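Local coordinates for protein KLLA0C04147p (Kluyveromyces lactis, PDB 5H2D) that binds ergosterol in the pocket of its oxysterol-binding protein-related domain and probably transfers sterols between membranes, at residues Arg40-Leu45 / Val64-Glu68; Met57-Leu62 / Lys119-Pro123; Leu355-Gln359 / Glu373-Val377. All coordinates share one frame; numbering follows the deposited sequence.

All three contacts lie on the same side of the chain's centre and are partly buried. Interactions 1 and 2 join the chain around helix 45-49 to the segment leading into strand 67-68 and to strand 119-121; both reach the sterol, the first through L45, the second through M57, L62 and K119. They meet directly, since F66 and E68 pair with K119 through the backbone. Interaction 3 packs two helices farther from the ligand and joins interaction 2 where R356 bonds to the carbonyl of N122. In interactions 1 and 2 hydrogen bonds cross to backbone carbonyls; in interaction 3 the salt bridges stay within each segment, and only packing crosses.

Interaction 1 of 3, residues Arg40-Leu45 / Val64-Glu68; sequences RPSVSL and VSFNE
R40 reaches across to the turn at V64 with its guanidinium, NH1 giving a hydrogen bond of 3.0 Å to V64 O. The acceptor lies near the guanidinium plane, at its edge, while the N-H is moderately bent at 152°. V64 O also takes the backbone N-H of N67, so two donors grip this one carbonyl. N67 O stands 2.9 Å from the same NH1, again at the guanidinium edge. A bend at chi3 (-57°) swings the end of the arginine round to these carbonyls, while higher up the chain its CG packs at 3.9 Å from V64 CG1. At the next residue of the loop, P41 O accepts from the S65 hydroxyl; the modelled OG to O separation is very short, so its exact length is doubtful. With OG beside its own backbone N, S65 also brings that oxygen near the P41 ring.

The F66 ring forms the apolar end. L45 CD1 sits over the centre of one face, 3.6 Å from the centroid and 6° off the ring normal, a CH-pi contact, and L45 CB touches CZ at 3.6 Å. V43 O comes to the ring edge, 3.2 Å from F66 CZ. Y367 of helix 367-390 touches both R40 and V64, and L45 also meets the bound ergosterol.

The loop, which enters helix 45-49 with S44 as N-cap, is thus held against the 3-10 turn before strand 67-68 by the R40 bond, with the S65 bond less certain in length, and by an aromatic face at the end nearer the sterol.

Interaction 2 of 3, residues Met57-Leu62 / Lys119-Pro123; sequences MTRMTL and KPFNP. With ERG (ergosterol), chain B.
K119 begins strand 119-121 and directs its side chain at the loop 57-62, where residues 57-59 have helical backbone angles without regular helical bonds. The backbones stay well apart, the CA atoms of T58 and N122 lying 7.1 Å from each other, so side chains fill the interval. The lysine leaves the strand with CG anti to the backbone N (chi1 177°), and its NZ gives M57 O a hydrogen bond of 3.2 Å. M60 O lies 3.3 Å from the same nitrogen. The aliphatic part of K119 packs between two residues: M57 CG is 3.7 Å from its CG, and L62 CD1 is 3.6 Å from its CD. With an alanine here, M57 O would probably lose its ammonium partner and a gap would be likely to open between M57 and L62. Just past the strand end, N122 ND2 lies 3.7 Å from T58 CG2. M57 SD meets ergosterol C16 at 3.6 Å, and L62 CD1 meets C27 in the branched tail of the sterol at 3.8 Å, making this contact part of the pocket wall. Helix 45-49 packs on M60 and L62, helix 72-77 covers P120, and helix 357-363 lies against F121.

Interaction 3 of 3, residues Leu355-Gln359 / Glu373-Val377; sequences LRPDQ and EKHRV
D358 points OD2 at the backbone and first side-chain carbon of K374, 3.3 Å from both CA and CB. P357 and D358 begin helix 357-363, just after R356 at its N-cap, and pack on helix 367-390, the next in the chain. The CG of D358 occupies the position between backbone N and carbonyl carbon (chi1 48°), which turns the carboxylate back toward R356. That arginine grips it side-on, NE to OD1 at 2.7 Å and NH2 to OD2 at 3.0 Å, the second bond using the syn lone pair of OD2. V377 CG2 comes within 3.9 Å of D358 OD2, so a methyl group borders the ion pair.

On helix 367-390, R376 holds E373 in a second side-on pair. Its NH2 meets OE1 at 2.8 Å from above the carboxylate plane, in a nearly straight bond of 172°, and NE reaches OE2. V377 CG1 lies over one face of this guanidinium, offset toward its rim. The P357 ring crosses both E373 and R376 at about a right angle, with CB 3.6 Å from E373 OE1. D358 CB and E373 CB also touch, at 3.8 Å.

R356 has further partners in E127 and the N122 carbonyl, and K374 NZ turns away to E378. Each carboxylate is probably balanced largely by the arginine of its own segment. No hydrogen bond crosses; the contacts are packing, in which polar atoms of the ion pairs also lie against carbon. The paired R356 would probably keep D358 ionised although it is buried.

Interaction 1 of 3, residues Arg40-Leu45 / Val64-Glu68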
loop_
_atom_site.group_PDB
_atom_site.type_symbol
_atom_site.label_atom_id
_atom_site.label_comp_id
_atom_site.label_asym_id
_atom_site.label_seq_id
_atom_site.Cartn_x
_atom_site.Cartn_y
_atom_site.Cartn_z
ATOM N N ARG A 40 -9.695 4.579 -24.167
ATOM C CA ARG A 40 -10.653 3.571 -23.762
ATOM C C ARG A 40 -12.016 4.249 -23.660
ATOM O O ARG A 40 -12.113 5.338 -23.080
ATOM C CB ARG A 40 -10.267 2.942 -22.426
ATOM C CG ARG A 40 -8.980 2.122 -22.451
ATOM C CD ARG A 40 -8.561 1.787 -21.023
ATOM N NE ARG A 40 -8.385 3.004 -20.225
ATOM C CZ ARG A 40 -8.501 3.066 -18.899
ATOM N NH1 ARG A 40 -8.799 1.981 -18.199
ATOM N NH2 ARG A 40 -8.324 4.219 -18.269
ATOM N N PRO A 41 -13.066 3.675 -24.238
ATOM C CA PRO A 41 -14.377 4.329 -24.172
ATOM C C PRO A 41 -14.865 4.438 -22.735
ATOM O O PRO A 41 -14.521 3.628 -21.868
ATOM C CB PRO A 41 -15.277 3.409 -25.005
ATOM C CG PRO A 41 -14.592 2.082 -24.972
ATOM C CD PRO A 41 -13.120 2.386 -24.945
ATOM N N SER A 42 -15.678 5.459 -22.485
ATOM C CA SER A 42 -16.225 5.689 -21.148
ATOM C C SER A 42 -17.550 4.936 -21.005
ATOM O O SER A 42 -18.633 5.519 -20.922
ATOM C CB SER A 42 -16.395 7.181 -20.900
ATOM O OG SER A 42 -17.082 7.770 -21.989
ATOM N N VAL A 43 -17.441 3.603 -20.988
ATOM C CA VAL A 43 -18.613 2.756 -20.790
ATOM C C VAL A 43 -19.200 2.993 -19.400
ATOM O O VAL A 43 -18.478 3.233 -18.428
ATOM C CB VAL A 43 -18.255 1.269 -20.975
ATOM C CG1 VAL A 43 -19.520 0.410 -20.927
ATOM C CG2 VAL A 43 -17.489 1.047 -22.277
ATOM N N SER A 44 -20.527 2.924 -19.302
ATOM C CA SER A 44 -21.185 3.141 -18.021
ATOM C C SER A 44 -20.915 1.970 -17.073
ATOM O O SER A 44 -21.075 0.806 -17.451
ATOM C CB SER A 44 -22.689 3.332 -18.249
ATOM O OG SER A 44 -23.480 2.637 -17.310
ATOM N N LEU A 45 -20.483 2.274 -15.844
ATOM C CA LEU A 45 -20.178 1.205 -14.891
ATOM C C LEU A 45 -21.423 0.397 -14.549
ATOM O O LEU A 45 -21.371 -0.837 -14.462
ATOM C CB LEU A 45 -19.555 1.792 -13.618
ATOM C CG LEU A 45 -19.087 0.764 -12.577
ATOM C CD1 LEU A 45 -18.170 -0.263 -13.224
ATOM C CD2 LEU A 45 -18.367 1.457 -11.407
ATOM N N VAL A 64 -11.901 -3.171 -20.595
ATOM C CA VAL A 64 -10.625 -2.553 -20.256
ATOM C C VAL A 64 -10.808 -1.159 -19.671
ATOM O O VAL A 64 -9.942 -0.678 -18.932
ATOM C CB VAL A 64 -9.697 -2.526 -21.487
ATOM C CG1 VAL A 64 -10.211 -1.540 -22.519
ATOM C CG2 VAL A 64 -8.281 -2.178 -21.059
ATOM N N SER A 65 -11.921 -0.489 -19.981
ATOM C CA SER A 65 -12.223 0.798 -19.370
ATOM C C SER A 65 -12.251 0.726 -17.846
ATOM O O SER A 65 -12.070 1.752 -17.183
ATOM C CB SER A 65 -13.573 1.314 -19.891
ATOM O OG SER A 65 -13.519 1.498 -21.297
ATOM N N PHE A 66 -12.481 -0.453 -17.272
ATOM C CA PHE A 66 -12.521 -0.580 -15.818
ATOM C C PHE A 66 -11.383 -1.454 -15.303
ATOM O O PHE A 66 -11.480 -2.027 -14.209
ATOM C CB PHE A 66 -13.895 -1.088 -15.360
ATOM C CG PHE A 66 -14.978 -0.084 -15.587
ATOM C CD1 PHE A 66 -14.963 1.124 -14.898
ATOM C CD2 PHE A 66 -15.966 -0.304 -16.532
ATOM C CE1 PHE A 66 -15.925 2.089 -15.125
ATOM C CE2 PHE A 66 -16.937 0.657 -16.758
ATOM C CZ PHE A 66 -16.912 1.850 -16.055
ATOM N N ASN A 67 -10.304 -1.544 -16.073
ATOM C CA ASN A 67 -9.054 -2.156 -15.640
ATOM C C ASN A 67 -7.977 -1.084 -15.545
ATOM O O ASN A 67 -8.022 -0.063 -16.235
ATOM C CB ASN A 67 -8.583 -3.235 -16.620
ATOM C CG ASN A 67 -9.462 -4.470 -16.634
ATOM O OD1 ASN A 67 -9.522 -5.169 -17.642
ATOM N ND2 ASN A 67 -10.114 -4.762 -15.526
ATOM N N GLU A 68 -6.973 -1.338 -14.697
ATOM C CA GLU A 68 -5.824 -0.456 -14.577
ATOM C C GLU A 68 -4.548 -1.279 -14.723
ATOM O O GLU A 68 -4.459 -2.357 -14.143
ATOM C CB GLU A 68 -5.842 0.241 -13.202
ATOM C CG GLU A 68 -4.741 1.245 -12.991
ATOM C CD GLU A 68 -4.818 1.862 -11.606
ATOM O OE1 GLU A 68 -4.088 1.416 -10.696
ATOM O OE2 GLU A 68 -5.613 2.796 -11.428
#

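Interaction 2 of 3, residues Met57-Leu62 / Lys119-Pro123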
loop_
_atom_site.group_PDB
_atom_site.type_symbol
_atom_site.label_atom_id
_atom_site.label_comp_id
_atom_site.label_asym_id
_atom_site.label_seq_id
_atom_site.Cartn_x
_atom_site.Cartn_y
_atom_site.Cartn_z
ATOM N N MET A 57 -14.784 -8.814 -6.897
ATOM C CA MET A 57 -13.954 -8.176 -7.916
ATOM C C MET A 57 -13.245 -9.205 -8.789
ATOM O O MET A 57 -13.101 -9.007 -10.001
ATOM C CB MET A 57 -12.947 -7.251 -7.236
ATOM C CG MET A 57 -11.699 -6.957 -8.023
ATOM S SD MET A 57 -10.704 -5.758 -7.115
ATOM C CE MET A 57 -9.847 -6.800 -5.918
ATOM N N THR A 58 -12.800 -10.313 -8.195
ATOM C CA THR A 58 -12.019 -11.291 -8.948
ATOM C C THR A 58 -12.886 -12.183 -9.820
ATOM O O THR A 58 -12.395 -12.710 -10.822
ATOM C CB THR A 58 -11.196 -12.171 -8.009
ATOM O OG1 THR A 58 -12.081 -12.926 -7.170
ATOM C CG2 THR A 58 -10.268 -11.325 -7.161
ATOM N N ARG A 59 -14.154 -12.381 -9.457
ATOM C CA ARG A 59 -15.062 -13.213 -10.240
ATOM C C ARG A 59 -15.703 -12.468 -11.400
ATOM O O ARG A 59 -16.424 -13.087 -12.186
ATOM C CB ARG A 59 -16.163 -13.788 -9.343
ATOM C CG ARG A 59 -15.669 -14.687 -8.224
ATOM C CD ARG A 59 -15.497 -16.130 -8.676
ATOM N NE ARG A 59 -14.475 -16.269 -9.711
ATOM C CZ ARG A 59 -13.164 -16.233 -9.484
ATOM N NH1 ARG A 59 -12.706 -16.044 -8.252
ATOM N NH2 ARG A 59 -12.312 -16.374 -10.495
ATOM N N MET A 60 -15.471 -11.167 -11.526
ATOM C CA MET A 60 -16.076 -10.383 -12.587
ATOM C C MET A 60 -15.164 -10.304 -13.799
ATOM O O MET A 60 -13.939 -10.240 -13.670
ATOM C CB MET A 60 -16.380 -8.968 -12.107
ATOM C CG MET A 60 -17.530 -8.863 -11.138
ATOM S SD MET A 60 -17.712 -7.141 -10.640
ATOM C CE MET A 60 -19.085 -7.253 -9.494
ATOM N N THR A 61 -15.774 -10.283 -14.974
ATOM C CA THR A 61 -15.087 -9.927 -16.204
ATOM C C THR A 61 -15.474 -8.502 -16.571
ATOM O O THR A 61 -16.664 -8.174 -16.646
ATOM C CB THR A 61 -15.438 -10.891 -17.337
ATOM O OG1 THR A 61 -16.757 -11.417 -17.129
ATOM C CG2 THR A 61 -14.434 -12.029 -17.382
ATOM N N LEU A 62 -14.472 -7.657 -16.775
ATOM C CA LEU A 62 -14.721 -6.242 -16.976
ATOM C C LEU A 62 -14.087 -5.783 -18.275
ATOM O O LEU A 62 -13.052 -6.314 -18.696
ATOM C CB LEU A 62 -14.159 -5.414 -15.808
ATOM C CG LEU A 62 -14.731 -5.793 -14.443
ATOM C CD1 LEU A 62 -13.845 -5.269 -13.328
ATOM C CD2 LEU A 62 -16.152 -5.253 -14.279
ATOM N N LYS A 119 -10.203 -1.813 -11.791
ATOM C CA LYS A 119 -9.687 -3.011 -11.138
ATOM C C LYS A 119 -8.207 -3.184 -11.458
ATOM O O LYS A 119 -7.856 -3.350 -12.639
ATOM C CB LYS A 119 -10.478 -4.224 -11.618
ATOM C CG LYS A 119 -10.033 -5.571 -11.083
ATOM C CD LYS A 119 -10.916 -6.655 -11.694
ATOM C CE LYS A 119 -10.181 -7.967 -11.894
ATOM N NZ LYS A 119 -11.092 -8.995 -12.504
ATOM N N PRO A 120 -7.309 -3.161 -10.466
ATOM C CA PRO A 120 -5.907 -3.527 -10.718
ATOM C C PRO A 120 -5.800 -5.005 -11.050
ATOM O O PRO A 120 -6.718 -5.791 -10.805
ATOM C CB PRO A 120 -5.199 -3.232 -9.393
ATOM C CG PRO A 120 -6.173 -2.373 -8.589
ATOM C CD PRO A 120 -7.548 -2.860 -9.046
ATOM N N PHE A 121 -4.637 -5.397 -11.572
ATOM C CA PHE A 121 -4.440 -6.805 -11.892
ATOM C C PHE A 121 -4.463 -7.661 -10.630
ATOM O O PHE A 121 -3.903 -7.299 -9.585
ATOM C CB PHE A 121 -3.121 -7.018 -12.642
ATOM C CG PHE A 121 -3.245 -6.846 -14.124
ATOM C CD1 PHE A 121 -3.351 -5.575 -14.677
ATOM C CD2 PHE A 121 -3.253 -7.949 -14.965
ATOM C CE1 PHE A 121 -3.473 -5.407 -16.061
ATOM C CE2 PHE A 121 -3.378 -7.785 -16.346
ATOM C CZ PHE A 121 -3.493 -6.526 -16.892
ATOM N N ASN A 122 -5.110 -8.810 -10.735
ATOM C CA ASN A 122 -5.082 -9.817 -9.697
ATOM C C ASN A 122 -3.753 -10.559 -9.833
ATOM O O ASN A 122 -3.529 -11.229 -10.850
ATOM C CB ASN A 122 -6.295 -10.739 -9.877
ATOM C CG ASN A 122 -6.489 -11.701 -8.725
ATOM O OD1 ASN A 122 -5.929 -11.523 -7.652
ATOM N ND2 ASN A 122 -7.301 -12.730 -8.948
ATOM N N PRO A 123 -2.833 -10.443 -8.870
ATOM C CA PRO A 123 -1.496 -11.016 -9.066
ATOM C C PRO A 123 -1.560 -12.530 -9.183
ATOM O O PRO A 123 -2.388 -13.187 -8.544
ATOM C CB PRO A 123 -0.728 -10.580 -7.814
ATOM C CG PRO A 123 -1.511 -9.409 -7.264
ATOM C CD PRO A 123 -2.952 -9.772 -7.561
HETATM C C1 ERG B . -6.622 0.988 -0.950
HETATM C C2 ERG B . -5.278 1.202 -0.258
HETATM C C3 ERG B . -4.781 -0.148 0.187
HETATM C C4 ERG B . -4.614 -1.076 -1.017
HETATM C C5 ERG B . -5.798 -1.147 -1.825
HETATM C C6 ERG B . -6.086 -2.330 -2.490
HETATM C C7 ERG B . -7.183 -2.469 -3.355
HETATM C C8 ERG B . -8.043 -1.394 -3.597
HETATM C C9 ERG B . -7.914 -0.237 -2.773
HETATM C C10 ERG B . -6.520 0.032 -2.147
HETATM C C11 ERG B . -8.551 1.078 -3.394
HETATM C C12 ERG B . -9.859 0.817 -4.147
HETATM C C13 ERG B . -9.598 -0.287 -5.193
HETATM C C14 ERG B . -9.258 -1.550 -4.370
HETATM C C15 ERG B . -9.283 -2.630 -5.432
HETATM C C16 ERG B . -10.458 -2.217 -6.365
HETATM C C17 ERG B . -10.867 -0.799 -5.883
HETATM C C18 ERG B . -8.513 0.102 -6.222
HETATM C C19 ERG B . -5.645 0.682 -3.254
HETATM C C20 ERG B . -11.427 0.002 -7.082
HETATM C C21 ERG B . -11.791 1.446 -6.757
HETATM C C22 ERG B . -12.682 -0.737 -7.527
HETATM C C23 ERG B . -12.730 -1.415 -8.860
HETATM C C24 ERG B . -13.988 -2.179 -9.270
HETATM C C25 ERG B . -14.279 -1.879 -10.747
HETATM C C26 ERG B . -14.534 -0.374 -10.893
HETATM C C27 ERG B . -15.527 -2.614 -11.261
HETATM C C28 ERG B . -13.697 -3.650 -9.048
HETATM O O1 ERG B . -3.505 -0.013 0.909
#

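Interaction 3 of 3, residues Leu355-Gln359 / Glu373-Val377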
loop_
_atom_site.group_PDB
_atom_site.type_symbol
_atom_site.label_atom_id
_atom_site.label_comp_id
_atom_site.label_asym_id
_atom_site.label_seq_id
_atom_site.Cartn_x
_atom_site.Cartn_y
_atom_site.Cartn_z
ATOM N N LEU A 355 7.735 -7.718 -15.295
ATOM C CA LEU A 355 7.859 -8.660 -16.400
ATOM C C LEU A 355 6.535 -9.282 -16.795
ATOM O O LEU A 355 6.505 -10.103 -17.723
ATOM C CB LEU A 355 8.845 -9.774 -16.038
ATOM C CG LEU A 355 10.210 -9.264 -15.601
ATOM C CD1 LEU A 355 11.126 -10.397 -15.155
ATOM C CD2 LEU A 355 10.848 -8.457 -16.727
ATOM N N ARG A 356 5.450 -8.930 -16.113
ATOM C CA ARG A 356 4.160 -9.546 -16.398
ATOM C C ARG A 356 3.623 -9.061 -17.742
ATOM O O ARG A 356 3.406 -7.857 -17.913
ATOM C CB ARG A 356 3.173 -9.260 -15.267
ATOM C CG ARG A 356 1.916 -10.036 -15.476
ATOM C CD ARG A 356 0.894 -9.882 -14.374
ATOM N NE ARG A 356 -0.329 -10.506 -14.853
ATOM C CZ ARG A 356 -1.329 -10.925 -14.089
ATOM N NH1 ARG A 356 -1.266 -10.818 -12.765
ATOM N NH2 ARG A 356 -2.394 -11.470 -14.668
ATOM N N PRO A 357 3.402 -9.951 -18.720
ATOM C CA PRO A 357 3.223 -9.503 -20.109
ATOM C C PRO A 357 1.845 -8.962 -20.441
ATOM O O PRO A 357 1.737 -8.091 -21.317
ATOM C CB PRO A 357 3.528 -10.774 -20.923
ATOM C CG PRO A 357 3.233 -11.905 -20.010
ATOM C CD PRO A 357 3.641 -11.401 -18.630
ATOM N N ASP A 358 0.780 -9.482 -19.815
ATOM C CA ASP A 358 -0.535 -8.897 -20.071
ATOM C C ASP A 358 -0.624 -7.497 -19.481
ATOM O O ASP A 358 -1.132 -6.565 -20.124
ATOM C CB ASP A 358 -1.672 -9.795 -19.549
ATOM C CG ASP A 358 -1.472 -10.287 -18.123
ATOM O OD1 ASP A 358 -0.354 -10.210 -17.565
ATOM O OD2 ASP A 358 -2.469 -10.805 -17.571
ATOM N N GLN A 359 -0.115 -7.325 -18.266
ATOM C CA GLN A 359 -0.107 -6.005 -17.656
ATOM C C GLN A 359 0.765 -5.031 -18.448
ATOM O O GLN A 359 0.415 -3.855 -18.583
ATOM C CB GLN A 359 0.366 -6.117 -16.207
ATOM C CG GLN A 359 0.287 -4.811 -15.458
ATOM C CD GLN A 359 0.672 -4.970 -14.013
ATOM O OE1 GLN A 359 0.387 -5.990 -13.386
ATOM N NE2 GLN A 359 1.331 -3.955 -13.472
ATOM N N GLU A 373 -2.609 -12.449 -23.620
ATOM C CA GLU A 373 -1.615 -12.919 -22.659
ATOM C C GLU A 373 -2.258 -13.263 -21.329
ATOM O O GLU A 373 -1.834 -14.213 -20.656
ATOM C CB GLU A 373 -0.530 -11.860 -22.472
ATOM C CG GLU A 373 0.412 -11.801 -23.656
ATOM C CD GLU A 373 1.175 -13.111 -23.825
ATOM O OE1 GLU A 373 2.309 -13.212 -23.318
ATOM O OE2 GLU A 373 0.627 -14.051 -24.443
ATOM N N LYS A 374 -3.282 -12.500 -20.933
ATOM C CA LYS A 374 -3.974 -12.803 -19.687
ATOM C C LYS A 374 -4.598 -14.189 -19.740
ATOM O O LYS A 374 -4.508 -14.965 -18.782
ATOM C CB LYS A 374 -5.037 -11.735 -19.402
ATOM C CG LYS A 374 -5.805 -11.972 -18.121
ATOM C CD LYS A 374 -6.849 -10.882 -17.906
ATOM C CE LYS A 374 -7.455 -10.927 -16.515
ATOM N NZ LYS A 374 -8.470 -12.004 -16.383
ATOM N N HIS A 375 -5.235 -14.520 -20.860
ATOM C CA HIS A 375 -5.826 -15.841 -20.983
ATOM C C HIS A 375 -4.761 -16.917 -20.820
ATOM O O HIS A 375 -4.982 -17.929 -20.142
ATOM C CB HIS A 375 -6.523 -15.947 -22.338
ATOM C CG HIS A 375 -7.376 -17.163 -22.487
ATOM N ND1 HIS A 375 -6.865 -18.389 -22.856
ATOM C CD2 HIS A 375 -8.706 -17.342 -22.313
ATOM C CE1 HIS A 375 -7.846 -19.273 -22.903
ATOM N NE2 HIS A 375 -8.974 -18.663 -22.585
ATOM N N ARG A 376 -3.586 -16.693 -21.406
ATOM C CA ARG A 376 -2.515 -17.681 -21.341
ATOM C C ARG A 376 -1.993 -17.843 -19.920
ATOM O O ARG A 376 -1.883 -18.967 -19.417
ATOM C CB ARG A 376 -1.381 -17.273 -22.274
ATOM C CG ARG A 376 -0.234 -18.268 -22.282
ATOM C CD ARG A 376 0.858 -17.880 -23.272
ATOM N NE ARG A 376 1.503 -16.623 -22.903
ATOM C CZ ARG A 376 2.390 -16.511 -21.921
ATOM N NH1 ARG A 376 2.744 -17.583 -21.219
ATOM N NH2 ARG A 376 2.929 -15.329 -21.644
ATOM N N VAL A 377 -1.651 -16.736 -19.257
ATOM C CA VAL A 377 -1.032 -16.905 -17.948
ATOM C C VAL A 377 -2.057 -17.389 -16.934
ATOM O O VAL A 377 -1.712 -18.127 -16.002
ATOM C CB VAL A 377 -0.316 -15.617 -17.481
ATOM C CG1 VAL A 377 0.785 -15.234 -18.475
ATOM C CG2 VAL A 377 -1.294 -14.490 -17.308
#